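Local structure of putative short-chain dehydrogenase/reductase (Burkholderia xenovorans, 5K9Z) at residues 31-36 / 57-62; 96-101 / 114-119; 140-145 / 234-239; 145-150 / 163-168. The protein probably oxidises or reduces CH-OH groups with NAD or NADP, as a member of the short-chain dehydrogenase/reductase family. One frame throughout, in Å; residues are numbered along the deposited sequence. Where two conformers were deposited one is given.

Contact 1 lies near the surface, contact 2 is partly buried, and contacts 3 and 4 are buried. Contact 1 joins helices 26-37 and 49-58 at the edge of the Rossmann fold, with one salt bridge over a small apolar patch. Contact 2 packs the loop after strand 91-94 on helix 110-138 and reaches the second subunit. Contacts 3 and 4 share strand 141-146 and Ser145. Contact 3 is mostly apolar, with no hydrogen bond across it. Contact 4 adds a buried lysine bonded to the backbone at the end of the strand. Contacts 2 and 4 touch through Leu117 and Ala164, while the centres of contacts 2 and 3 are about 25 Å apart.

Contact 1: residues 31-36 / 57-62; sequences TARLMA and RELRDA
Leu59 and Ala36 meet where two neighbouring helices of the Rossmann fold, 26-37 and 49-58, come together. Leu59 is the first residue to leave the helical path of 49-58, and it does most of the packing. Its CG lies anti to its own carbonyl carbon (chi1 -57°), and the two methyls beyond fork over the other helix. Leu59 CD1 sits 3.7 Å from Ala32 O. The same methyl, Leu59 CD1, touches Ala32 CB at 4.1 Å and Ala36 CB at 4.2 Å. Leu59 CD2 takes the other branch and meets Arg33 CG at 4.1 Å, where the two side chains cross at about a right angle.

Arg33 then runs on to Glu58. Glu58 is extended beyond CG and brings its carboxylate to the edge of the guanidinium, with the two planes 36° apart. NH2 and OE2 form a salt bridge. Its modelled length of 2.5 Å between Arg33 NH2 and Glu58 OE2 is very short and the N-H...O angle is only 119°, so the fine geometry is doubtful. Both residues are exposed.

On the buried side, Ala32 packs on Val42 and Leu44 of strand 41-46. After Leu59 a type II beta turn, Leu59 to Ala62, reverses the chain toward strand 63-66. This is the helix-to-strand return of a beta-alpha-beta unit in a Rossmann fold.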
loop_
_atom_site.group_PDB
_atom_site.type_symbol
_atom_site.label_atom_id
_atom_site.label_comp_id
_atom_site.label_asym_id
_atom_site.label_seq_id
_atom_site.Cartn_x
_atom_site.Cartn_y
_atom_site.Cartn_z
ATOM N N THR C 31 -12.314 -23.205 4.226
ATOM C CA THR C 31 -13.105 -22.679 3.116
ATOM C C THR C 31 -14.010 -23.753 2.531
ATOM O O THR C 31 -15.182 -23.492 2.236
ATOM C CB THR C 31 -12.184 -22.111 2.029
ATOM O OG1 THR C 31 -11.339 -21.096 2.586
ATOM C CG2 THR C 31 -13.007 -21.500 0.874
ATOM N N ALA C 32 -13.479 -24.959 2.332
ATOM C CA ALA C 32 -14.315 -26.060 1.865
ATOM C C ALA C 32 -15.478 -26.303 2.820
ATOM O O ALA C 32 -16.626 -26.451 2.387
ATOM C CB ALA C 32 -13.479 -27.332 1.703
ATOM N N ARG C 33 -15.200 -26.344 4.127
ATOM C CA ARG C 33 -16.263 -26.544 5.107
ATOM C C ARG C 33 -17.312 -25.439 5.018
ATOM O O ARG C 33 -18.516 -25.712 4.994
ATOM C CB ARG C 33 -15.697 -26.590 6.528
ATOM C CG ARG C 33 -14.887 -27.808 6.847
ATOM C CD ARG C 33 -14.496 -27.849 8.323
ATOM N NE ARG C 33 -13.100 -28.260 8.460
ATOM C CZ ARG C 33 -12.709 -29.493 8.761
ATOM N NH1 ARG C 33 -11.411 -29.775 8.850
ATOM N NH2 ARG C 33 -13.613 -30.443 8.974
ATOM N N LEU C 34 -16.878 -24.177 5.003
ATOM C CA LEU C 34 -17.854 -23.094 5.063
ATOM C C LEU C 34 -18.667 -23.021 3.778
ATOM O O LEU C 34 -19.881 -22.795 3.820
ATOM C CB LEU C 34 -17.172 -21.758 5.345
ATOM C CG LEU C 34 -18.148 -20.575 5.488
ATOM C CD1 LEU C 34 -19.189 -20.835 6.563
ATOM C CD2 LEU C 34 -17.404 -19.276 5.771
ATOM N N MET C 35 -18.023 -23.213 2.630
ATOM C CA MET C 35 -18.766 -23.175 1.371
ATOM C C MET C 35 -19.786 -24.307 1.297
ATOM O O MET C 35 -20.911 -24.108 0.820
ATOM C CB MET C 35 -17.804 -23.222 0.191
ATOM C CG MET C 35 -17.014 -21.922 0.032
ATOM S SD MET C 35 -16.059 -21.898 -1.502
ATOM C CE MET C 35 -15.611 -20.164 -1.581
ATOM N N ALA C 36 -19.422 -25.494 1.792
ATOM C CA ALA C 36 -20.388 -26.588 1.878
ATOM C C ALA C 36 -21.544 -26.223 2.802
ATOM O O ALA C 36 -22.710 -26.477 2.485
ATOM C CB ALA C 36 -19.697 -27.866 2.356
ATOM N N ARG C 57 -15.488 -37.072 2.795
ATOM C CA ARG C 57 -16.475 -37.901 3.478
ATOM C C ARG C 57 -17.243 -37.103 4.525
ATOM O O ARG C 57 -18.432 -37.353 4.743
ATOM C CB ARG C 57 -15.801 -39.117 4.119
ATOM C CG ARG C 57 -15.459 -40.218 3.127
ATOM C CD ARG C 57 -14.963 -41.502 3.806
ATOM N NE ARG C 57 -13.558 -41.425 4.205
ATOM C CZ ARG C 57 -13.131 -41.426 5.465
ATOM N NH1 ARG C 57 -13.997 -41.512 6.466
ATOM N NH2 ARG C 57 -11.832 -41.345 5.725
ATOM N N GLU C 58 -16.587 -36.137 5.170
ATOM C CA GLU C 58 -17.244 -35.358 6.216
ATOM C C GLU C 58 -18.296 -34.413 5.638
ATOM O O GLU C 58 -19.378 -34.254 6.209
ATOM C CB GLU C 58 -16.194 -34.582 7.009
ATOM C CG GLU C 58 -16.760 -33.600 8.014
ATOM C CD GLU C 58 -15.674 -32.848 8.766
ATOM O OE1 GLU C 58 -14.675 -33.492 9.158
ATOM O OE2 GLU C 58 -15.815 -31.614 8.954
ATOM N N LEU C 59 -18.004 -33.783 4.514
ATOM C CA LEU C 59 -18.879 -32.755 3.967
ATOM C C LEU C 59 -19.922 -33.357 3.039
ATOM O O LEU C 59 -19.620 -34.237 2.230
ATOM C CB LEU C 59 -18.055 -31.700 3.222
ATOM C CG LEU C 59 -16.975 -31.040 4.073
ATOM C CD1 LEU C 59 -16.195 -30.014 3.258
ATOM C CD2 LEU C 59 -17.618 -30.390 5.310
ATOM N N ARG C 60 -21.152 -32.864 3.148
ATOM C CA ARG C 60 -22.208 -33.323 2.255
ATOM C C ARG C 60 -21.926 -32.848 0.836
ATOM O O ARG C 60 -21.648 -31.666 0.611
ATOM C CB ARG C 60 -23.568 -32.806 2.726
ATOM N N ASP C 61 -21.986 -33.780 -0.117
ATOM C CA ASP C 61 -21.862 -33.503 -1.546
ATOM C C ASP C 61 -20.473 -33.017 -1.949
ATOM O O ASP C 61 -20.316 -32.418 -3.016
ATOM C CB ASP C 61 -22.913 -32.488 -2.020
ATOM C CG ASP C 61 -24.328 -33.005 -1.883
ATOM O OD1 ASP C 61 -24.590 -34.159 -2.294
ATOM O OD2 ASP C 61 -25.177 -32.254 -1.359
ATOM N N ALA C 62 -19.451 -33.279 -1.146
ATOM C CA ALA C 62 -18.083 -32.935 -1.500
ATOM C C ALA C 62 -17.362 -34.152 -2.073
ATOM O O ALA C 62 -17.677 -35.301 -1.742
ATOM C CB ALA C 62 -17.324 -32.406 -0.282
#

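Contact 2: residues 96-101 / 114-119; sequences AGFVGA and HATLGV
Phe98 reaches from the loop after strand 91-94 onto helix 110-138, and Val119 and Thr116 receive it. Its CG is anti to the backbone N (chi1 -180°). Phe98 CB lies 4.0 Å from Val119 CG1. Further out, Phe98 CD2 is closer to the same methyl, Val119 CG1, at 3.7 Å. Phe98 CE2 comes edge-on to the helix backbone, 3.9 Å from Thr116 CA. At the tip, Phe98 CZ meets Val119 CG2 at 4.1 Å. Val119 thus covers one face of the ring: its CG2 makes a CH-pi contact, 4.1 Å from the centroid of the Phe98 ring and 13° off the normal. Gly100 N lies over the opposite face, toward the rim.

Beside the ring, Ala96 CB touches Val119 CG1 at 3.8 Å. At the far end, Thr116 OG1 accepts a hydrogen bond from Ala101 N, 2.8 Å long and fairly straight at 160°. The same hydroxyl is also bonded to Ala112 O.

Phe272 of the second subunit packs on Phe98 and Thr116, and Gly100 and Ala101 pair antiparallel with a strand of that subunit. Ala96 and Gly97 end the Asn-Asn-Ala-Gly sequence motif characteristic of classical short-chain dehydrogenases.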
loop_
_atom_site.group_PDB
_atom_site.type_symbol
_atom_site.label_atom_id
_atom_site.label_comp_id
_atom_site.label_asym_id
_atom_site.label_seq_id
_atom_site.Cartn_x
_atom_site.Cartn_y
_atom_site.Cartn_z
ATOM N N ALA C 96 -2.949 -22.260 -1.356
ATOM C CA ALA C 96 -1.879 -23.198 -1.029
ATOM C C ALA C 96 -1.346 -22.874 0.355
ATOM O O ALA C 96 -1.044 -21.713 0.649
ATOM C CB ALA C 96 -0.742 -23.148 -2.058
ATOM N N GLY C 97 -1.291 -23.890 1.214
ATOM C CA GLY C 97 -0.640 -23.783 2.507
ATOM C C GLY C 97 0.828 -24.094 2.336
ATOM O O GLY C 97 1.263 -25.224 2.584
ATOM N N PHE C 98 1.592 -23.119 1.856
ATOM C CA PHE C 98 2.929 -23.390 1.340
ATOM C C PHE C 98 3.743 -22.109 1.421
ATOM O O PHE C 98 3.223 -21.033 1.126
ATOM C CB PHE C 98 2.861 -23.893 -0.109
ATOM C CG PHE C 98 4.205 -24.196 -0.714
ATOM C CD1 PHE C 98 4.798 -25.438 -0.540
ATOM C CD2 PHE C 98 4.883 -23.238 -1.454
ATOM C CE1 PHE C 98 6.042 -25.730 -1.114
ATOM C CE2 PHE C 98 6.131 -23.519 -2.014
ATOM C CZ PHE C 98 6.709 -24.757 -1.844
ATOM N N VAL C 99 5.012 -22.223 1.818
ATOM C CA VAL C 99 5.890 -21.066 1.972
ATOM C C VAL C 99 7.092 -21.142 1.036
ATOM O O VAL C 99 7.386 -20.182 0.305
ATOM C CB VAL C 99 6.355 -20.900 3.441
ATOM C CG1 VAL C 99 7.258 -19.677 3.570
ATOM C CG2 VAL C 99 5.159 -20.774 4.359
ATOM N N GLY C 100 7.841 -22.243 1.100
ATOM C CA GLY C 100 8.959 -22.467 0.191
ATOM C C GLY C 100 10.263 -21.850 0.680
ATOM O O GLY C 100 10.638 -21.989 1.859
ATOM N N ALA C 101 10.955 -21.169 -0.227
ATOM C CA ALA C 101 12.298 -20.690 0.066
ATOM C C ALA C 101 12.280 -19.587 1.114
ATOM O O ALA C 101 11.421 -18.698 1.100
ATOM C CB ALA C 101 12.955 -20.179 -1.213
ATOM N N HIS C 114 12.438 -21.287 -8.090
ATOM C CA HIS C 114 11.470 -21.818 -9.048
ATOM C C HIS C 114 10.445 -22.736 -8.392
ATOM O O HIS C 114 9.267 -22.708 -8.765
ATOM C CB HIS C 114 12.184 -22.559 -10.192
ATOM C CG HIS C 114 12.888 -21.642 -11.143
ATOM N ND1 HIS C 114 14.214 -21.795 -11.480
ATOM C CD2 HIS C 114 12.473 -20.510 -11.758
ATOM C CE1 HIS C 114 14.572 -20.828 -12.306
ATOM N NE2 HIS C 114 13.536 -20.028 -12.482
ATOM N N ALA C 115 10.872 -23.591 -7.453
ATOM C CA ALA C 115 9.910 -24.436 -6.751
ATOM C C ALA C 115 8.870 -23.599 -6.007
ATOM O O ALA C 115 7.681 -23.942 -6.000
ATOM C CB ALA C 115 10.623 -25.368 -5.769
ATOM N N THR C 116 9.302 -22.512 -5.358
ATOM C CA THR C 116 8.365 -21.672 -4.613
ATOM C C THR C 116 7.358 -21.023 -5.555
ATOM O O THR C 116 6.146 -21.104 -5.337
ATOM C CB THR C 116 9.114 -20.599 -3.818
ATOM O OG1 THR C 116 10.034 -21.215 -2.913
ATOM C CG2 THR C 116 8.116 -19.715 -2.996
ATOM N N LEU C 117 7.851 -20.411 -6.637
ATOM C CA LEU C 117 6.973 -19.724 -7.585
ATOM C C LEU C 117 6.073 -20.700 -8.345
ATOM O O LEU C 117 4.972 -20.321 -8.757
ATOM C CB LEU C 117 7.813 -18.881 -8.546
ATOM C CG LEU C 117 8.080 -17.415 -8.138
ATOM C CD1 LEU C 117 8.609 -17.273 -6.732
ATOM C CD2 LEU C 117 9.065 -16.795 -9.114
ATOM N N GLY C 118 6.509 -21.957 -8.511
ATOM C CA GLY C 118 5.675 -22.939 -9.191
ATOM C C GLY C 118 4.363 -23.171 -8.468
ATOM O O GLY C 118 3.299 -23.238 -9.093
ATOM N N VAL C 119 4.418 -23.235 -7.136
ATOM C CA VAL C 119 3.222 -23.414 -6.325
ATOM C C VAL C 119 2.474 -22.086 -6.154
ATOM O O VAL C 119 1.254 -22.006 -6.351
ATOM C CB VAL C 119 3.598 -24.019 -4.954
ATOM C CG1 VAL C 119 2.378 -24.140 -4.083
ATOM C CG2 VAL C 119 4.341 -25.392 -5.100
#

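Contact 3: residues 140-145 / 234-239; sequences SGCILS and YLASDD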
loop_
_atom_site.group_PDB
_atom_site.type_symbol
_atom_site.label_atom_id
_atom_site.label_comp_id
_atom_site.label_asym_id
_atom_site.label_seq_id
_atom_site.Cartn_x
_atom_site.Cartn_y
_atom_site.Cartn_z
ATOM N N SER C 140 -20.610 -16.118 -16.145
ATOM C CA SER C 140 -20.600 -15.785 -14.725
ATOM C C SER C 140 -19.561 -16.657 -14.038
ATOM O O SER C 140 -19.151 -17.697 -14.560
ATOM C CB SER C 140 -21.964 -15.997 -14.060
ATOM O OG SER C 140 -22.262 -17.387 -14.018
ATOM N N GLY C 141 -19.158 -16.227 -12.863
ATOM C CA GLY C 141 -18.200 -16.980 -12.078
ATOM C C GLY C 141 -17.302 -16.050 -11.295
ATOM O O GLY C 141 -17.157 -14.865 -11.595
ATOM N N CYS C 142 -16.631 -16.627 -10.299
ATOM C CA CYS C 142 -15.833 -15.869 -9.354
ATOM C C CYS C 142 -14.532 -16.627 -9.135
ATOM O O CYS C 142 -14.561 -17.781 -8.702
ATOM C CB CYS C 142 -16.600 -15.702 -8.035
ATOM S SG CYS C 142 -15.767 -14.691 -6.861
ATOM N N ILE C 143 -13.399 -15.997 -9.437
ATOM C CA ILE C 143 -12.087 -16.612 -9.250
ATOM C C ILE C 143 -11.382 -15.902 -8.101
ATOM O O ILE C 143 -11.164 -14.683 -8.143
ATOM C CB ILE C 143 -11.254 -16.557 -10.538
ATOM C CG1 ILE C 143 -12.014 -17.262 -11.675
ATOM C CG2 ILE C 143 -9.924 -17.217 -10.319
ATOM C CD1 ILE C 143 -11.361 -17.121 -13.050
ATOM N N LEU C 144 -11.024 -16.661 -7.075
ATOM C CA LEU C 144 -10.488 -16.091 -5.843
ATOM C C LEU C 144 -9.136 -16.713 -5.537
ATOM O O LEU C 144 -8.966 -17.926 -5.654
ATOM C CB LEU C 144 -11.456 -16.317 -4.670
ATOM C CG LEU C 144 -12.862 -15.741 -4.834
ATOM C CD1 LEU C 144 -13.802 -16.198 -3.723
ATOM C CD2 LEU C 144 -12.780 -14.223 -4.875
ATOM N N SER C 145 -8.172 -15.882 -5.146
ATOM C CA SER C 145 -6.838 -16.359 -4.813
ATOM C C SER C 145 -6.494 -15.942 -3.389
ATOM O O SER C 145 -6.731 -14.798 -2.990
ATOM C CB SER C 145 -5.791 -15.814 -5.788
ATOM O OG SER C 145 -6.081 -16.204 -7.127
ATOM N N TYR C 234 -17.780 -14.220 1.450
ATOM C CA TYR C 234 -18.265 -12.875 1.132
ATOM C C TYR C 234 -17.954 -12.509 -0.323
ATOM O O TYR C 234 -18.845 -12.090 -1.077
ATOM C CB TYR C 234 -17.669 -11.828 2.072
ATOM C CG TYR C 234 -17.936 -10.421 1.573
ATOM C CD1 TYR C 234 -19.223 -9.884 1.591
ATOM C CD2 TYR C 234 -16.910 -9.650 1.040
ATOM C CE1 TYR C 234 -19.475 -8.597 1.108
ATOM C CE2 TYR C 234 -17.148 -8.377 0.547
ATOM C CZ TYR C 234 -18.423 -7.853 0.592
ATOM O OH TYR C 234 -18.641 -6.586 0.096
ATOM N N LEU C 235 -16.697 -12.686 -0.742
ATOM C CA LEU C 235 -16.330 -12.303 -2.102
ATOM C C LEU C 235 -17.049 -13.143 -3.156
ATOM O O LEU C 235 -17.307 -12.645 -4.262
ATOM C CB LEU C 235 -14.815 -12.384 -2.299
ATOM C CG LEU C 235 -13.961 -11.313 -1.614
ATOM C CD1 LEU C 235 -12.485 -11.583 -1.815
ATOM C CD2 LEU C 235 -14.316 -9.920 -2.111
ATOM N N ALA C 236 -17.379 -14.405 -2.851
ATOM C CA ALA C 236 -18.088 -15.237 -3.824
ATOM C C ALA C 236 -19.591 -14.978 -3.843
ATOM O O ALA C 236 -20.266 -15.369 -4.805
ATOM C CB ALA C 236 -17.847 -16.719 -3.554
ATOM N N SER C 237 -20.123 -14.328 -2.814
ATOM C CA SER C 237 -21.559 -14.181 -2.673
ATOM C C SER C 237 -22.079 -13.103 -3.621
ATOM O O SER C 237 -21.325 -12.281 -4.143
ATOM C CB SER C 237 -21.924 -13.827 -1.225
ATOM O OG SER C 237 -21.551 -12.490 -0.910
ATOM N N ASP C 238 -23.390 -13.125 -3.855
ATOM C CA ASP C 238 -23.987 -12.094 -4.693
ATOM C C ASP C 238 -23.849 -10.693 -4.094
ATOM O O ASP C 238 -23.899 -9.718 -4.849
ATOM C CB ASP C 238 -25.464 -12.408 -4.946
ATOM C CG ASP C 238 -25.661 -13.622 -5.846
ATOM O OD1 ASP C 238 -24.743 -13.950 -6.633
ATOM O OD2 ASP C 238 -26.735 -14.259 -5.751
ATOM N N ASP C 239 -23.681 -10.565 -2.765
ATOM C CA ASP C 239 -23.424 -9.247 -2.168
ATOM C C ASP C 239 -22.202 -8.569 -2.778
ATOM O O ASP C 239 -22.102 -7.333 -2.771
ATOM C CB ASP C 239 -23.202 -9.347 -0.649
ATOM C CG ASP C 239 -24.484 -9.580 0.145
ATOM O OD1 ASP C 239 -25.591 -9.311 -0.377
ATOM O OD2 ASP C 239 -24.365 -10.016 1.319
#
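Leu144 and Leu235 lean across each other at a slant where strand 141-146, in the central parallel sheet of the Rossmann fold, is covered by the end of helix 225-236. Both leucines point their CB toward the partner segment. Leu144 has its CG anti to its own carbonyl carbon (chi1 -58°), and its two methyls divide the work. Leu144 CD2 packs on Leu235 CB at 3.8 Å and lies 4.1 Å from Leu235 CD1. Leu144 CD1 turns to the next residue and meets Ala236 CB at 4.1 Å.

Two residues back on the strand, Cys142 faces the same side. Its SG is anti to its backbone N (chi1 -176°) and approaches the last turn of the helix. There Cys142 SG lies 3.6 Å from Leu235 O and 3.9 Å from Ala236 CA. Leu235 O itself accepts a hydrogen bond from Arg185 NH2.

No hydrogen bond crosses between the two segments. All four touching residues are buried, and the fit rests on aliphatic groups and on the Cys142 sulfur against the helix backbone. Ile143, between Cys142 and Leu144, packs instead on helix 110-138, so alternate strand residues serve the two helical layers. Val189 of strand 184-191 also packs on Leu235, and Cys91 on Ala236.

The helix ends at Ala236, within the contact. Tyr234 O there accepts from both Ser237 N and Ser237 OG, the hydroxyl OG of Ser237 lying 2.7 Å from Tyr234 O.

Contact 4: residues 145-150 / 163-168; sequences SVASTA and SAKHAV
Lys165 sends its buried amino group back to the main chain: Lys165 NZ donates to Val146 O, 3.1 Å away, at the end of strand 141-146. The C=O...N angle is 143°. Ala147 O is near the same nitrogen, with Lys165 NZ to Ala147 O 3.5 Å. The chain of Lys165 bends at chi2 (-67°), which turns CD toward the loop, and is extended from there to NZ. On the way it packs against the turn beyond the strand. Lys165 CD lies 3.7 Å from Ala147 CA, and Ser148 CB stands 4.0 Å from that same CD of Lys165. The methylenes run past Ala147 and Ser148 before the amino nitrogen meets the backbone.

Strand 141-146 and helix 159-179 belong to one beta-alpha-beta unit, completed by strand 184-191. Tyr161 and Lys165 match the Tyr-x-x-x-Lys motif of short-chain dehydrogenases, and Ser148 sits where the family has its active-site serine. The three probably form the catalytic set, as in relatives. Tyr161 also packs on Ser148 and Ala150.

Ser148 shapes its own turn. Ser148 OG accepts from Ala150 N at 2.9 Å and 160°, an ST turn. Ala150 O lies 3.0 Å from His166 ND1, near the plane of the ring, and that nitrogen is hydrogen-bonded to Thr162 O.

About one turn along the helix from Lys165, Val168 meets Ser145 and Ala147 with one methyl. Val168 CG1 rests 3.9 Å from Ser145 CB, and the same methyl of Val168 is 4.1 Å from Ala147 CB. Ser145 OG turns elsewhere and is bonded to Asn94 ND2.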
loop_
_atom_site.group_PDB
_atom_site.type_symbol
_atom_site.label_atom_id
_atom_site.label_comp_id
_atom_site.label_asym_id
_atom_site.label_seq_id
_atom_site.Cartn_x
_atom_site.Cartn_y
_atom_site.Cartn_z
ATOM N N SER C 145 -8.172 -15.882 -5.146
ATOM C CA SER C 145 -6.838 -16.359 -4.813
ATOM C C SER C 145 -6.494 -15.942 -3.389
ATOM O O SER C 145 -6.731 -14.798 -2.990
ATOM C CB SER C 145 -5.791 -15.814 -5.788
ATOM O OG SER C 145 -6.081 -16.204 -7.127
ATOM N N VAL C 146 -5.917 -16.861 -2.624
ATOM C CA VAL C 146 -5.496 -16.554 -1.257
ATOM C C VAL C 146 -4.067 -16.042 -1.370
ATOM O O VAL C 146 -3.118 -16.823 -1.547
ATOM C CB VAL C 146 -5.606 -17.771 -0.340
ATOM C CG1 VAL C 146 -5.109 -17.433 1.105
ATOM C CG2 VAL C 146 -7.053 -18.279 -0.335
ATOM N N ALA C 147 -3.917 -14.721 -1.328
ATOM C CA ALA C 147 -2.577 -14.157 -1.377
ATOM C C ALA C 147 -2.095 -14.044 0.064
ATOM O O ALA C 147 -2.185 -15.023 0.807
ATOM C CB ALA C 147 -2.558 -12.816 -2.117
ATOM N N SER C 148 -1.669 -12.858 0.488
ATOM C CA SER C 148 -1.079 -12.637 1.808
ATOM C C SER C 148 -0.752 -11.159 1.935
ATOM O O SER C 148 -0.571 -10.469 0.932
ATOM C CB SER C 148 0.203 -13.456 2.001
ATOM O OG SER C 148 0.945 -12.968 3.090
ATOM N N THR C 149 -0.605 -10.695 3.184
ATOM C CA THR C 149 -0.073 -9.357 3.405
ATOM C C THR C 149 1.308 -9.199 2.784
ATOM O O THR C 149 1.700 -8.082 2.419
ATOM C CB THR C 149 0.001 -9.045 4.911
ATOM O OG1 THR C 149 0.660 -10.113 5.591
ATOM C CG2 THR C 149 -1.373 -8.902 5.490
ATOM N N ALA C 150 2.055 -10.301 2.636
ATOM C CA ALA C 150 3.332 -10.253 1.938
ATOM C C ALA C 150 3.180 -9.903 0.459
ATOM O O ALA C 150 4.174 -9.541 -0.185
ATOM C CB ALA C 150 4.058 -11.596 2.093
ATOM N N SER C 163 7.587 -12.004 -3.421
ATOM C CA SER C 163 7.501 -11.724 -4.849
ATOM C C SER C 163 6.305 -12.438 -5.474
ATOM O O SER C 163 5.544 -11.845 -6.259
ATOM C CB SER C 163 8.809 -12.137 -5.517
ATOM O OG SER C 163 8.842 -11.798 -6.882
ATOM N N ALA C 164 6.136 -13.721 -5.148
ATOM C CA ALA C 164 5.013 -14.503 -5.666
ATOM C C ALA C 164 3.678 -13.877 -5.282
ATOM O O ALA C 164 2.767 -13.782 -6.107
ATOM C CB ALA C 164 5.088 -15.934 -5.131
ATOM N N LYS C 165 3.537 -13.451 -4.026
ATOM C CA LYS C 165 2.252 -12.921 -3.577
ATOM C C LYS C 165 1.952 -11.575 -4.227
ATOM O O LYS C 165 0.790 -11.283 -4.527
ATOM C CB LYS C 165 2.239 -12.819 -2.042
ATOM C CG LYS C 165 2.304 -14.177 -1.344
ATOM C CD LYS C 165 1.036 -15.015 -1.578
ATOM C CE LYS C 165 1.109 -16.370 -0.858
ATOM N NZ LYS C 165 -0.117 -17.194 -1.060
ATOM N N HIS C 166 2.987 -10.735 -4.434
ATOM C CA HIS C 166 2.812 -9.515 -5.220
ATOM C C HIS C 166 2.369 -9.845 -6.638
ATOM O O HIS C 166 1.491 -9.179 -7.194
ATOM C CB HIS C 166 4.111 -8.694 -5.264
ATOM C CG HIS C 166 4.307 -7.767 -4.099
ATOM N ND1 HIS C 166 4.670 -8.210 -2.844
ATOM C CD2 HIS C 166 4.235 -6.414 -4.012
ATOM C CE1 HIS C 166 4.790 -7.174 -2.029
ATOM N NE2 HIS C 166 4.557 -6.073 -2.717
ATOM N N ALA C 167 2.977 -10.872 -7.236
ATOM C CA ALA C 167 2.613 -11.292 -8.585
ATOM C C ALA C 167 1.166 -11.783 -8.658
ATOM O O ALA C 167 0.468 -11.537 -9.656
ATOM C CB ALA C 167 3.594 -12.371 -9.069
ATOM N N VAL C 168 0.705 -12.490 -7.616
ATOM C CA VAL C 168 -0.678 -12.974 -7.545
ATOM C C VAL C 168 -1.659 -11.804 -7.529
ATOM O O VAL C 168 -2.710 -11.836 -8.185
ATOM C CB VAL C 168 -0.862 -13.873 -6.304
ATOM C CG1 VAL C 168 -2.328 -14.097 -6.000
ATOM C CG2 VAL C 168 -0.126 -15.237 -6.486
#